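Local structure of phospholipase C-beta (PLC-beta) (Sepia officinalis, 3QR0) at residues A[359-364]-A[404-409]; A[443-448]-A[518-523]; A[469-474]-A[505-510]; A[534-539]-A[564-569]; A[552-557]-A[796-801]. The protein is a calcium-binding phospholipase C of the beta class, a multidomain protein combining PH, EF-hand, TIM-barrel and C2 domains. All blocks are in the same frame, centred on the assembly; numbering follows the deposited sequence.

Interaction 1 of 5, residues A[359-364]-A[404-409]; sequences VLLTGC and AFKVSD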
# COMPACT_ATOMS: atom_id res chain seq x y z
N VAL A 359 6.14 4.42 -9.03
CA VAL A 359 6.47 3.13 -8.41
C VAL A 359 7.34 3.32 -7.17
O VAL A 359 7.10 2.68 -6.13
CB VAL A 359 7.13 2.17 -9.44
CG1 VAL A 359 7.72 0.95 -8.75
CG2 VAL A 359 6.09 1.74 -10.48
N LEU A 360 8.32 4.22 -7.25
CA LEU A 360 9.19 4.52 -6.10
C LEU A 360 8.41 5.17 -4.95
O LEU A 360 8.75 4.99 -3.78
CB LEU A 360 10.36 5.41 -6.54
CG LEU A 360 11.45 4.68 -7.33
CD1 LEU A 360 12.35 5.66 -8.07
CD2 LEU A 360 12.28 3.78 -6.41
N LEU A 361 7.35 5.90 -5.29
CA LEU A 361 6.53 6.58 -4.30
C LEU A 361 5.64 5.65 -3.48
O LEU A 361 5.24 5.99 -2.36
CB LEU A 361 5.68 7.67 -4.96
CG LEU A 361 6.51 8.87 -5.41
CD1 LEU A 361 5.70 9.73 -6.39
CD2 LEU A 361 6.99 9.69 -4.22
N THR A 362 5.36 4.46 -4.02
CA THR A 362 4.69 3.41 -3.23
C THR A 362 5.62 2.77 -2.20
O THR A 362 5.17 2.00 -1.35
CB THR A 362 4.19 2.27 -4.12
OG1 THR A 362 5.30 1.51 -4.61
CG2 THR A 362 3.35 2.79 -5.30
N GLY A 363 6.91 3.08 -2.29
CA GLY A 363 7.92 2.45 -1.45
C GLY A 363 8.61 1.27 -2.12
O GLY A 363 9.51 0.66 -1.53
N CYS A 364 8.20 0.92 -3.34
CA CYS A 364 8.91 -0.09 -4.13
C CYS A 364 10.41 0.21 -4.16
O CYS A 364 10.80 1.37 -4.34
CB CYS A 364 8.37 -0.14 -5.55
SG CYS A 364 8.97 -1.53 -6.51
N ALA A 404 13.64 8.32 -5.62
CA ALA A 404 14.14 7.09 -4.98
C ALA A 404 13.95 7.03 -3.47
O ALA A 404 13.58 5.99 -2.93
CB ALA A 404 15.62 6.89 -5.32
N PHE A 405 14.21 8.14 -2.78
CA PHE A 405 14.20 8.16 -1.33
C PHE A 405 13.23 9.16 -0.71
O PHE A 405 13.42 9.58 0.43
CB PHE A 405 15.63 8.34 -0.81
CG PHE A 405 16.59 7.35 -1.39
CD1 PHE A 405 16.51 6.00 -1.04
CD2 PHE A 405 17.54 7.73 -2.33
CE1 PHE A 405 17.37 5.07 -1.59
CE2 PHE A 405 18.41 6.80 -2.88
CZ PHE A 405 18.33 5.47 -2.51
N LYS A 406 12.18 9.52 -1.44
CA LYS A 406 11.16 10.43 -0.92
C LYS A 406 10.28 9.79 0.16
O LYS A 406 9.85 10.48 1.09
CB LYS A 406 10.27 11.01 -2.04
CG LYS A 406 10.93 12.12 -2.82
CD LYS A 406 9.95 12.87 -3.75
CE LYS A 406 9.31 14.08 -3.07
NZ LYS A 406 8.53 14.93 -4.03
N VAL A 407 9.99 8.49 0.03
CA VAL A 407 9.12 7.81 1.00
C VAL A 407 9.85 6.77 1.85
O VAL A 407 9.36 6.40 2.91
CB VAL A 407 7.88 7.15 0.34
CG1 VAL A 407 7.21 8.14 -0.61
CG2 VAL A 407 8.26 5.85 -0.37
N SER A 408 11.00 6.29 1.37
CA SER A 408 11.81 5.33 2.11
C SER A 408 13.28 5.70 2.01
O SER A 408 13.75 6.09 0.95
CB SER A 408 11.61 3.92 1.53
OG SER A 408 12.52 2.99 2.10
N ASP A 409 14.00 5.56 3.12
CA ASP A 409 15.45 5.78 3.15
C ASP A 409 16.24 4.54 2.75
O ASP A 409 17.47 4.60 2.63
CB ASP A 409 15.90 6.19 4.56
CG ASP A 409 15.53 7.62 4.91
OD1 ASP A 409 15.32 8.44 3.99
OD2 ASP A 409 15.45 7.93 6.12
O HOH W 1 10.20 7.04 -2.60
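Val407 has the largest share of this contact, its branched side chain set against the end of helix 354-361. Its CB lies 4.0 Å from Leu361 O, and from there the two methyls diverge. CG1, anti to the carbonyl carbon (chi1 -48°), comes 3.4 Å from Leu361 O and, 3.9 Å away, meets CD2 of Leu361, whose side chain crosses it at about a right angle. CG2 takes the crowded position between N and C and reaches 3.6 Å from both Leu360 O and Gly363 CA. Leu360 places CD1 3.8 Å from Ala404 N. No direct hydrogen bond joins the segments; one water donates to Leu360 O and accepts from Val407 N. Phe138 packs on Leu361 and Val407, and Lys406 sends its amine to Asp72. Gly363, with positive phi, closes the helix in a Schellman motif, while Thr362 makes an ST turn. Two helix-to-strand connections, leading into the adjacent parallel strands 366-372 and 412-418, are characteristic of a TIM barrel.

Interaction 2 of 5, residues A[443-448]-A[518-523]; sequences KPIDGH and VNYIQP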
# COMPACT_ATOMS: atom_id res chain seq x y z
N LYS A 443 31.07 0.92 -5.26
CA LYS A 443 32.18 0.23 -4.59
C LYS A 443 31.69 -0.56 -3.38
O LYS A 443 30.71 -0.16 -2.74
CB LYS A 443 33.21 1.23 -4.09
CG LYS A 443 34.27 1.65 -5.11
CD LYS A 443 35.40 2.43 -4.44
CE LYS A 443 36.04 1.66 -3.28
NZ LYS A 443 37.42 2.13 -2.95
N PRO A 444 32.38 -1.66 -3.02
CA PRO A 444 32.06 -2.36 -1.77
C PRO A 444 32.29 -1.48 -0.55
O PRO A 444 33.16 -0.61 -0.58
CB PRO A 444 33.04 -3.54 -1.76
CG PRO A 444 33.46 -3.72 -3.16
CD PRO A 444 33.44 -2.36 -3.78
N ILE A 445 31.51 -1.69 0.51
CA ILE A 445 31.66 -0.92 1.75
C ILE A 445 32.57 -1.64 2.74
O ILE A 445 32.87 -2.82 2.57
CB ILE A 445 30.28 -0.62 2.41
CG1 ILE A 445 29.60 -1.89 2.93
CG2 ILE A 445 29.38 0.11 1.42
CD1 ILE A 445 28.41 -1.61 3.82
N ASP A 446 32.99 -0.92 3.78
CA ASP A 446 33.88 -1.48 4.79
C ASP A 446 33.24 -2.64 5.55
O ASP A 446 32.06 -2.57 5.92
CB ASP A 446 34.34 -0.41 5.78
CG ASP A 446 35.66 -0.76 6.43
OD1 ASP A 446 36.68 -0.72 5.72
OD2 ASP A 446 35.68 -1.09 7.64
N GLY A 447 34.01 -3.70 5.76
CA GLY A 447 33.54 -4.89 6.46
C GLY A 447 32.88 -5.91 5.55
O GLY A 447 32.60 -7.03 5.97
N HIS A 448 32.62 -5.53 4.29
CA HIS A 448 31.88 -6.39 3.37
C HIS A 448 32.55 -6.49 2.00
O HIS A 448 31.98 -6.06 0.99
CB HIS A 448 30.43 -5.90 3.25
CG HIS A 448 29.67 -6.01 4.54
ND1 HIS A 448 28.97 -7.14 4.90
CD2 HIS A 448 29.54 -5.14 5.57
CE1 HIS A 448 28.42 -6.95 6.08
NE2 HIS A 448 28.76 -5.75 6.52
N VAL A 518 28.71 -2.78 -10.62
CA VAL A 518 28.09 -3.95 -9.98
C VAL A 518 28.97 -4.46 -8.84
O VAL A 518 30.19 -4.53 -8.97
CB VAL A 518 27.85 -5.08 -11.00
CG1 VAL A 518 27.14 -6.26 -10.34
CG2 VAL A 518 27.04 -4.57 -12.19
N ASN A 519 28.34 -4.79 -7.72
CA ASN A 519 29.07 -5.34 -6.58
C ASN A 519 28.26 -6.39 -5.81
O ASN A 519 28.50 -7.58 -5.99
CB ASN A 519 29.58 -4.22 -5.65
CG ASN A 519 28.62 -3.06 -5.53
OD1 ASN A 519 27.52 -3.20 -5.00
ND2 ASN A 519 29.03 -1.89 -6.01
N TYR A 520 27.31 -5.96 -4.98
CA TYR A 520 26.61 -6.89 -4.10
C TYR A 520 25.47 -7.64 -4.77
O TYR A 520 25.02 -8.67 -4.26
CB TYR A 520 26.08 -6.16 -2.86
CG TYR A 520 27.21 -5.64 -2.00
CD1 TYR A 520 28.03 -6.52 -1.31
CD2 TYR A 520 27.46 -4.27 -1.90
CE1 TYR A 520 29.08 -6.06 -0.54
CE2 TYR A 520 28.50 -3.80 -1.13
CZ TYR A 520 29.31 -4.69 -0.45
OH TYR A 520 30.34 -4.23 0.32
N ILE A 521 24.99 -7.13 -5.90
CA ILE A 521 23.86 -7.74 -6.59
C ILE A 521 24.31 -8.19 -7.96
O ILE A 521 23.91 -7.63 -8.98
CB ILE A 521 22.65 -6.77 -6.72
CG1 ILE A 521 22.44 -5.96 -5.43
CG2 ILE A 521 21.39 -7.56 -7.06
CD1 ILE A 521 22.10 -6.79 -4.21
N GLN A 522 25.15 -9.22 -7.98
CA GLN A 522 25.72 -9.71 -9.22
C GLN A 522 24.89 -10.85 -9.78
O GLN A 522 24.86 -11.93 -9.19
CB GLN A 522 27.17 -10.17 -9.02
CG GLN A 522 27.85 -10.53 -10.31
CD GLN A 522 29.23 -11.11 -10.11
OE1 GLN A 522 29.86 -10.92 -9.07
NE2 GLN A 522 29.71 -11.83 -11.13
N PRO A 523 24.21 -10.63 -10.92
CA PRO A 523 23.41 -11.70 -11.51
C PRO A 523 24.28 -12.72 -12.21
O PRO A 523 25.10 -12.36 -13.05
CB PRO A 523 22.52 -10.96 -12.51
CG PRO A 523 23.31 -9.76 -12.90
CD PRO A 523 24.27 -9.44 -11.79
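Two hydrogen bonds converge on one phenol oxygen. Tyr520 OH donates to His448 O across 2.5 Å, in the carbonyl plane and on a lone pair. The same oxygen accepts from Ile445 N over 2.8 Å, with an N-H...O angle of 149°. Both partners sit at the edge of the ring, near its plane. They are also the two ends of the type II beta turn Ile445-His448, which His448 N and Ile445 O close, so the hydroxyl bridges the mouth of the turn. Carbon atoms pack beside this polar tip. His448 CB makes a van der Waals contact with Tyr520 OH at 3.4 Å, Ile445 CG1 comes across at about a right angle, and Pro444 CB packs 4.1 Å from Tyr520 CZ. The imidazole turns away, its ND1 bonded to Pro455. Beside the ring, Asn519 folds back so that OD1 accepts from Tyr520 N at 2.8 Å, while its ND2 serves Leu441 O. The loop 443-448 is thus tied to the chain leading into barrel strand 522-523. The buried hydroxyl donates one hydrogen bond and accepts one, and its short bond to a carbonyl, which can only accept, is consistent with a protonated phenol.

Interaction 3 of 5, residues A[469-474]-A[505-510]; sequences KNKKMH and AKEAEA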
# COMPACT_ATOMS: atom_id res chain seq x y z
N LYS A 469 22.17 -3.91 -10.58
CA LYS A 469 22.19 -5.33 -10.92
C LYS A 469 22.36 -5.43 -12.44
O LYS A 469 21.46 -5.11 -13.21
CB LYS A 469 20.89 -6.01 -10.47
CG LYS A 469 20.68 -7.42 -11.00
CD LYS A 469 19.28 -7.93 -10.68
CE LYS A 469 18.87 -9.08 -11.59
NZ LYS A 469 18.83 -8.71 -13.04
N ASN A 470 23.55 -5.88 -12.84
CA ASN A 470 23.91 -6.03 -14.24
C ASN A 470 25.00 -7.08 -14.34
O ASN A 470 25.76 -7.28 -13.39
CB ASN A 470 24.41 -4.69 -14.80
CG ASN A 470 24.55 -4.70 -16.32
OD1 ASN A 470 23.64 -4.28 -17.03
ND2 ASN A 470 25.70 -5.15 -16.82
N LYS A 471 25.08 -7.75 -15.49
CA LYS A 471 26.16 -8.71 -15.73
C LYS A 471 27.50 -8.03 -15.49
O LYS A 471 27.65 -6.83 -15.77
CB LYS A 471 26.10 -9.25 -17.16
CG LYS A 471 24.92 -10.17 -17.44
CD LYS A 471 24.65 -10.32 -18.94
CE LYS A 471 25.75 -11.09 -19.65
NZ LYS A 471 25.37 -11.41 -21.06
N LYS A 472 28.45 -8.77 -14.93
CA LYS A 472 29.82 -8.30 -14.82
C LYS A 472 30.61 -8.86 -16.00
O LYS A 472 30.09 -9.68 -16.76
CB LYS A 472 30.45 -8.71 -13.48
CG LYS A 472 29.97 -7.85 -12.32
CD LYS A 472 30.78 -8.07 -11.04
CE LYS A 472 32.08 -7.27 -11.03
NZ LYS A 472 31.87 -5.81 -10.84
N MET A 473 31.85 -8.40 -16.16
CA MET A 473 32.67 -8.81 -17.29
C MET A 473 32.94 -10.31 -17.28
O MET A 473 33.23 -10.90 -16.23
CB MET A 473 33.99 -8.03 -17.33
CG MET A 473 33.82 -6.58 -17.77
SD MET A 473 35.13 -6.02 -18.86
CE MET A 473 34.82 -7.03 -20.31
N HIS A 474 32.83 -10.91 -18.47
CA HIS A 474 32.85 -12.37 -18.65
C HIS A 474 34.11 -13.02 -18.07
O HIS A 474 35.19 -12.91 -18.63
CB HIS A 474 32.72 -12.69 -20.14
CG HIS A 474 32.45 -14.14 -20.43
ND1 HIS A 474 33.45 -15.10 -20.43
CD2 HIS A 474 31.30 -14.79 -20.74
CE1 HIS A 474 32.92 -16.27 -20.72
NE2 HIS A 474 31.63 -16.12 -20.91
N ALA A 505 16.24 -13.52 -21.80
CA ALA A 505 17.01 -14.74 -22.07
C ALA A 505 18.41 -14.49 -22.64
O ALA A 505 19.31 -15.29 -22.44
CB ALA A 505 16.22 -15.65 -23.02
N LYS A 506 18.58 -13.38 -23.37
CA LYS A 506 19.85 -13.06 -24.03
C LYS A 506 20.13 -11.56 -23.95
O LYS A 506 19.48 -10.76 -24.63
CB LYS A 506 19.83 -13.51 -25.49
CG LYS A 506 21.13 -13.24 -26.26
CD LYS A 506 21.11 -13.81 -27.67
CE LYS A 506 20.03 -13.16 -28.53
NZ LYS A 506 20.21 -13.46 -29.98
N GLU A 507 21.11 -11.19 -23.13
CA GLU A 507 21.57 -9.81 -23.02
C GLU A 507 22.89 -9.64 -23.75
O GLU A 507 23.51 -10.62 -24.17
CB GLU A 507 21.80 -9.46 -21.55
CG GLU A 507 20.55 -9.43 -20.71
CD GLU A 507 20.89 -9.24 -19.25
OE1 GLU A 507 21.06 -10.27 -18.57
OE2 GLU A 507 21.04 -8.08 -18.81
N ALA A 508 23.33 -8.39 -23.88
CA ALA A 508 24.66 -8.10 -24.43
C ALA A 508 25.72 -8.40 -23.37
O ALA A 508 25.41 -8.49 -22.18
CB ALA A 508 24.74 -6.64 -24.85
N GLU A 509 26.96 -8.57 -23.81
CA GLU A 509 28.08 -8.72 -22.88
C GLU A 509 28.27 -7.39 -22.16
O GLU A 509 27.99 -6.33 -22.73
CB GLU A 509 29.39 -9.09 -23.60
CG GLU A 509 29.29 -10.26 -24.58
CD GLU A 509 28.70 -11.51 -23.97
OE1 GLU A 509 29.02 -11.83 -22.80
OE2 GLU A 509 27.91 -12.18 -24.67
N ALA A 510 28.73 -7.44 -20.92
CA ALA A 510 28.91 -6.23 -20.14
C ALA A 510 30.13 -5.46 -20.62
O ALA A 510 31.19 -6.04 -20.85
CB ALA A 510 29.04 -6.56 -18.66
O HOH W 2 25.20 -6.47 -19.89
O HOH W 3 22.93 -13.17 -21.78
O HOH W 4 23.17 -7.10 -17.62
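The amide of Asn470 turns its NH2 back onto its own chain: ND2 donates to Lys471 O at 2.8 Å, that oxygen lying near the amide plane and offering a lone pair, while OD1 is held by Asn418. The methyl CB of Ala510 lies 4.1 Å from Asn470 ND2 and presses tightly on Lys471 O, at 3.2 Å. In the carboxylate of Glu507, the second flat group, OE2 accepts from Asn418 N and from a water that in turn accepts from Lys471 N. Glu417, next to Asn418 at the end of strand 412-418, is a calcium ligand, so Glu507 bonds to the backbone of the residue next to a metal ligand, its side chain about 9 Å from the ion. Residues 505-510 belong to the connection between the X and Y halves of the barrel, here folded back against the residues that follow barrel strand 466-469. Lys471 and Glu507 run antiparallel alongside one another, with Lys471 CD 3.6 Å from Glu507 OE1. The lysine bends at chi3 (69°) and donates from NZ to Ala508 O at 3.1 Å, approaching from above the carbonyl plane. A second water accepts from both Lys471 NZ and Glu507 N. Glu509 OE1 stays 4.1 Å from Lys471 NZ, too far for a salt bridge, though it may favour the positive charge.

Interaction 4 of 5, residues A[534-539]-A[564-569]; sequences KKDRHY and NKKQIT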
# COMPACT_ATOMS: atom_id res chain seq x y z
N LYS A 534 28.62 -24.50 -2.42
CA LYS A 534 30.05 -24.75 -2.55
C LYS A 534 30.83 -23.46 -2.79
O LYS A 534 31.85 -23.21 -2.15
CB LYS A 534 30.32 -25.73 -3.70
CG LYS A 534 31.77 -26.23 -3.77
CD LYS A 534 32.08 -26.91 -5.09
CE LYS A 534 33.50 -27.47 -5.11
NZ LYS A 534 33.80 -28.23 -6.35
N LYS A 535 30.33 -22.63 -3.70
CA LYS A 535 31.00 -21.37 -4.05
C LYS A 535 30.95 -20.36 -2.90
O LYS A 535 31.90 -19.60 -2.72
CB LYS A 535 30.40 -20.78 -5.32
CG LYS A 535 30.83 -21.52 -6.59
CD LYS A 535 29.85 -21.29 -7.74
CE LYS A 535 29.75 -19.82 -8.12
NZ LYS A 535 28.73 -19.59 -9.20
N ASP A 536 29.85 -20.35 -2.16
CA ASP A 536 29.74 -19.57 -0.92
C ASP A 536 29.86 -18.06 -1.18
O ASP A 536 30.37 -17.33 -0.33
CB ASP A 536 30.81 -20.05 0.07
CG ASP A 536 30.46 -19.77 1.53
OD1 ASP A 536 29.29 -19.48 1.84
OD2 ASP A 536 31.37 -19.86 2.37
N ARG A 537 29.41 -17.61 -2.35
CA ARG A 537 29.46 -16.19 -2.72
C ARG A 537 28.11 -15.54 -2.49
O ARG A 537 27.17 -15.72 -3.27
CB ARG A 537 29.87 -16.04 -4.19
CG ARG A 537 31.26 -16.55 -4.51
CD ARG A 537 31.53 -16.54 -6.00
NE ARG A 537 32.63 -17.43 -6.36
CZ ARG A 537 32.97 -17.77 -7.61
NH1 ARG A 537 32.30 -17.29 -8.65
NH2 ARG A 537 33.99 -18.59 -7.82
N HIS A 538 28.01 -14.77 -1.41
CA HIS A 538 26.74 -14.19 -0.97
C HIS A 538 26.27 -13.04 -1.88
O HIS A 538 25.11 -12.63 -1.82
CB HIS A 538 26.85 -13.67 0.46
CG HIS A 538 27.07 -14.74 1.50
ND1 HIS A 538 26.38 -14.77 2.69
CD2 HIS A 538 27.92 -15.79 1.53
CE1 HIS A 538 26.80 -15.79 3.41
NE2 HIS A 538 27.73 -16.43 2.73
N TYR A 539 27.19 -12.53 -2.70
CA TYR A 539 26.93 -11.41 -3.60
C TYR A 539 26.56 -11.88 -5.01
O TYR A 539 26.29 -11.06 -5.90
CB TYR A 539 28.16 -10.49 -3.66
CG TYR A 539 29.42 -11.24 -3.99
CD1 TYR A 539 29.76 -11.51 -5.31
CD2 TYR A 539 30.27 -11.70 -2.99
CE1 TYR A 539 30.90 -12.20 -5.63
CE2 TYR A 539 31.42 -12.41 -3.30
CZ TYR A 539 31.73 -12.64 -4.63
OH TYR A 539 32.86 -13.34 -4.98
N ASN A 564 18.10 -19.03 -0.08
CA ASN A 564 17.64 -17.67 0.20
C ASN A 564 17.96 -17.13 1.60
O ASN A 564 17.60 -16.01 1.94
CB ASN A 564 16.13 -17.56 -0.07
CG ASN A 564 15.80 -17.51 -1.56
OD1 ASN A 564 16.54 -16.92 -2.35
ND2 ASN A 564 14.69 -18.12 -1.95
N LYS A 565 18.63 -17.93 2.43
CA LYS A 565 19.09 -17.45 3.72
C LYS A 565 20.36 -16.61 3.59
O LYS A 565 20.60 -15.73 4.42
CB LYS A 565 19.30 -18.61 4.70
CG LYS A 565 18.00 -19.31 5.03
CD LYS A 565 18.19 -20.50 5.95
CE LYS A 565 16.84 -21.19 6.21
NZ LYS A 565 17.04 -22.57 6.70
N LYS A 566 21.14 -16.87 2.55
CA LYS A 566 22.40 -16.17 2.33
C LYS A 566 22.44 -15.38 1.02
O LYS A 566 23.09 -14.34 0.96
CB LYS A 566 23.55 -17.18 2.35
CG LYS A 566 23.75 -17.82 3.71
CD LYS A 566 24.89 -18.84 3.68
CE LYS A 566 25.34 -19.20 5.09
NZ LYS A 566 26.51 -20.12 5.08
N GLN A 567 21.74 -15.87 -0.00
CA GLN A 567 21.75 -15.25 -1.32
C GLN A 567 20.36 -14.78 -1.72
O GLN A 567 19.36 -15.16 -1.12
CB GLN A 567 22.31 -16.22 -2.37
CG GLN A 567 23.80 -16.50 -2.16
CD GLN A 567 24.35 -17.52 -3.14
OE1 GLN A 567 24.64 -18.65 -2.76
NE2 GLN A 567 24.49 -17.12 -4.40
N ILE A 568 20.32 -13.94 -2.75
CA ILE A 568 19.08 -13.32 -3.19
C ILE A 568 18.54 -13.99 -4.46
O ILE A 568 19.30 -14.28 -5.38
CB ILE A 568 19.29 -11.82 -3.46
CG1 ILE A 568 19.50 -11.09 -2.13
CG2 ILE A 568 18.10 -11.23 -4.22
CD1 ILE A 568 19.98 -9.68 -2.26
N THR A 569 17.22 -14.21 -4.48
CA THR A 569 16.51 -14.61 -5.69
C THR A 569 15.55 -13.50 -6.10
O THR A 569 14.80 -12.98 -5.27
CB THR A 569 15.68 -15.89 -5.49
OG1 THR A 569 16.47 -16.89 -4.86
CG2 THR A 569 15.17 -16.44 -6.83
O HOH W 5 28.66 -18.55 4.19
O HOH W 6 27.43 -18.89 -4.03
O HOH W 7 22.97 -12.91 -3.44
O HOH W 8 24.13 -12.84 2.99
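Asp536, in positive phi, is the first residue to leave helix 529-535, and its carboxylate turns toward Lys566 without reaching it: OD1 and Lys566 NZ remain 4.3 Å apart. A water fills the step, donating to Asp536 OD1 at 2.6 Å, accepting from Lys566 NZ and bonding to His538 NE2. Arg537 points its guanidinium to Glu540. Its backbone N donates to a water that can donate to Gln567 OE1, while Gln567 NE2 goes to Glu540 O. His538 makes the main side-chain contact. Lys566, extended, crosses its ring obliquely, with CB over the face 4.0 Å from the centroid in a CH-pi contact and CD 3.6 Å from CE1. Both ring nitrogens meet water in the ring plane; the water at ND1 donates to Lys566 O. Another water links His538 O to Ile568 N, so bridging solvent carries the polar contacts across this pair. The arrangement joins the helix-to-strand turns that lead into strands 540-545 and 569-572, adjacent parallel strands in the Y half of the TIM barrel.

Interaction 5 of 5, residues A[552-557]-A[796-801]; sequences KLKDNP and ARAAAL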
# COMPACT_ATOMS: atom_id res chain seq x y z
N LYS A 552 12.48 -25.19 -9.71
CA LYS A 552 13.34 -25.35 -8.52
C LYS A 552 12.49 -25.60 -7.27
O LYS A 552 12.82 -26.46 -6.46
CB LYS A 552 14.21 -24.10 -8.31
CG LYS A 552 15.06 -23.67 -9.51
CD LYS A 552 15.75 -24.82 -10.23
CE LYS A 552 16.54 -24.31 -11.42
NZ LYS A 552 17.17 -25.41 -12.21
N LEU A 553 11.40 -24.85 -7.14
CA LEU A 553 10.49 -24.96 -6.01
C LEU A 553 9.87 -26.36 -5.93
O LEU A 553 9.76 -26.94 -4.84
CB LEU A 553 9.38 -23.90 -6.14
CG LEU A 553 8.41 -23.69 -4.98
CD1 LEU A 553 9.15 -23.38 -3.69
CD2 LEU A 553 7.42 -22.58 -5.33
N LYS A 554 9.48 -26.89 -7.07
CA LYS A 554 8.88 -28.23 -7.14
C LYS A 554 9.91 -29.37 -7.02
O LYS A 554 9.56 -30.45 -6.57
CB LYS A 554 8.05 -28.36 -8.43
CG LYS A 554 6.81 -27.47 -8.42
CD LYS A 554 5.84 -27.79 -9.55
CE LYS A 554 6.41 -27.45 -10.91
NZ LYS A 554 5.45 -27.79 -12.00
N ASP A 555 11.16 -29.13 -7.42
CA ASP A 555 12.20 -30.16 -7.35
C ASP A 555 12.90 -30.22 -5.99
O ASP A 555 13.16 -31.30 -5.47
CB ASP A 555 13.26 -29.96 -8.44
CG ASP A 555 12.75 -30.34 -9.82
OD1 ASP A 555 11.74 -31.07 -9.92
OD2 ASP A 555 13.38 -29.91 -10.82
N ASN A 556 13.22 -29.05 -5.45
CA ASN A 556 14.06 -28.95 -4.25
C ASN A 556 13.63 -27.79 -3.36
O ASN A 556 14.38 -26.84 -3.16
CB ASN A 556 15.52 -28.80 -4.67
CG ASN A 556 16.09 -30.09 -5.24
OD1 ASN A 556 16.31 -31.06 -4.51
ND2 ASN A 556 16.30 -30.11 -6.55
N PRO A 557 12.41 -27.88 -2.80
CA PRO A 557 11.84 -26.77 -2.05
C PRO A 557 12.65 -26.37 -0.82
O PRO A 557 12.84 -25.17 -0.58
CB PRO A 557 10.45 -27.28 -1.64
CG PRO A 557 10.51 -28.75 -1.75
CD PRO A 557 11.52 -29.06 -2.81
N ALA A 796 2.41 -33.47 -6.99
CA ALA A 796 1.67 -33.10 -5.77
C ALA A 796 1.87 -31.62 -5.43
O ALA A 796 0.95 -30.94 -4.97
CB ALA A 796 2.11 -33.97 -4.61
N ARG A 797 3.08 -31.12 -5.67
CA ARG A 797 3.42 -29.73 -5.39
C ARG A 797 2.78 -28.77 -6.39
O ARG A 797 2.32 -27.69 -6.01
CB ARG A 797 4.94 -29.55 -5.38
CG ARG A 797 5.58 -30.20 -4.15
CD ARG A 797 7.06 -30.47 -4.33
NE ARG A 797 7.62 -31.10 -3.14
CZ ARG A 797 8.80 -31.72 -3.09
NH1 ARG A 797 9.59 -31.80 -4.15
NH2 ARG A 797 9.20 -32.26 -1.94
N ALA A 798 2.73 -29.17 -7.66
CA ALA A 798 2.04 -28.40 -8.69
C ALA A 798 0.56 -28.26 -8.36
O ALA A 798 -0.03 -27.19 -8.54
CB ALA A 798 2.20 -29.06 -10.06
N ALA A 799 -0.04 -29.35 -7.88
CA ALA A 799 -1.45 -29.36 -7.46
C ALA A 799 -1.70 -28.42 -6.28
O ALA A 799 -2.71 -27.72 -6.25
CB ALA A 799 -1.89 -30.78 -7.11
N ALA A 800 -0.77 -28.42 -5.32
CA ALA A 800 -0.85 -27.50 -4.17
C ALA A 800 -0.92 -26.04 -4.62
O ALA A 800 -1.63 -25.25 -4.01
CB ALA A 800 0.35 -27.70 -3.24
N LEU A 801 -0.20 -25.71 -5.69
CA LEU A 801 -0.14 -24.32 -6.18
C LEU A 801 -1.42 -23.86 -6.88
O LEU A 801 -1.58 -22.66 -7.14
CB LEU A 801 1.06 -24.13 -7.11
CG LEU A 801 2.42 -24.24 -6.43
CD1 LEU A 801 3.51 -24.21 -7.49
CD2 LEU A 801 2.64 -23.12 -5.39
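Lys554 O is the best-held polar atom, gripped across the contact by one hydrogen bond, from Arg797 NH1 at 2.8 Å with an N-H...O angle of 154°. The oxygen lies near the guanidinium plane, but the donor stands 41° out of the carbonyl plane and so misses the lone pairs. As this carbonyl belongs to the last turn of helix 546-555, the partial negative charge of the helix end would probably strengthen its pull on the arginine. Pro557 covers one face of the group: its CG sits over the centre, and its CD is 3.6 Å from Arg797 NH1. The arginine reaches this place extended from CG to NE, with CD passing 3.4 Å from Lys554 O. In the fold, the contact docks helix 793-800, from the C-terminal part of the chain, on the outer helices of the Y half of the TIM barrel. Lys554 runs antiparallel alongside Arg797, its CG 4.1 Å from Arg797 CB. Bent at chi3 (-67°), it then lays CD against the methyl CB of Ala798, 3.9 Å away. Asp555, turned from Arg797, bonds to Gln794, while Leu553 and Leu801 both pack on Ile587.

Interactions 1 and 4 are of one kind, each joining successive helix-to-strand turns of the barrel, in its X and Y halves respectively; the first is mainly apolar with one bridging water, the second strongly hydrated. Interaction 1 is the most central, with four of seven touching residues buried and none exposed, whereas interactions 2 and 3, farther out, include exposed residues. Interaction 3 is nested within the loop closed by interaction 2, and the two touch where Lys472 NZ meets Val518 O; interaction 2 also meets interaction 4 through Gln522 N and Tyr539 O. Direct hydrogen bonds cross interactions 2, 3 and 5, given by a phenol and an amide, a lysine, and an arginine. Interaction 5 alone brings in helix 793-800.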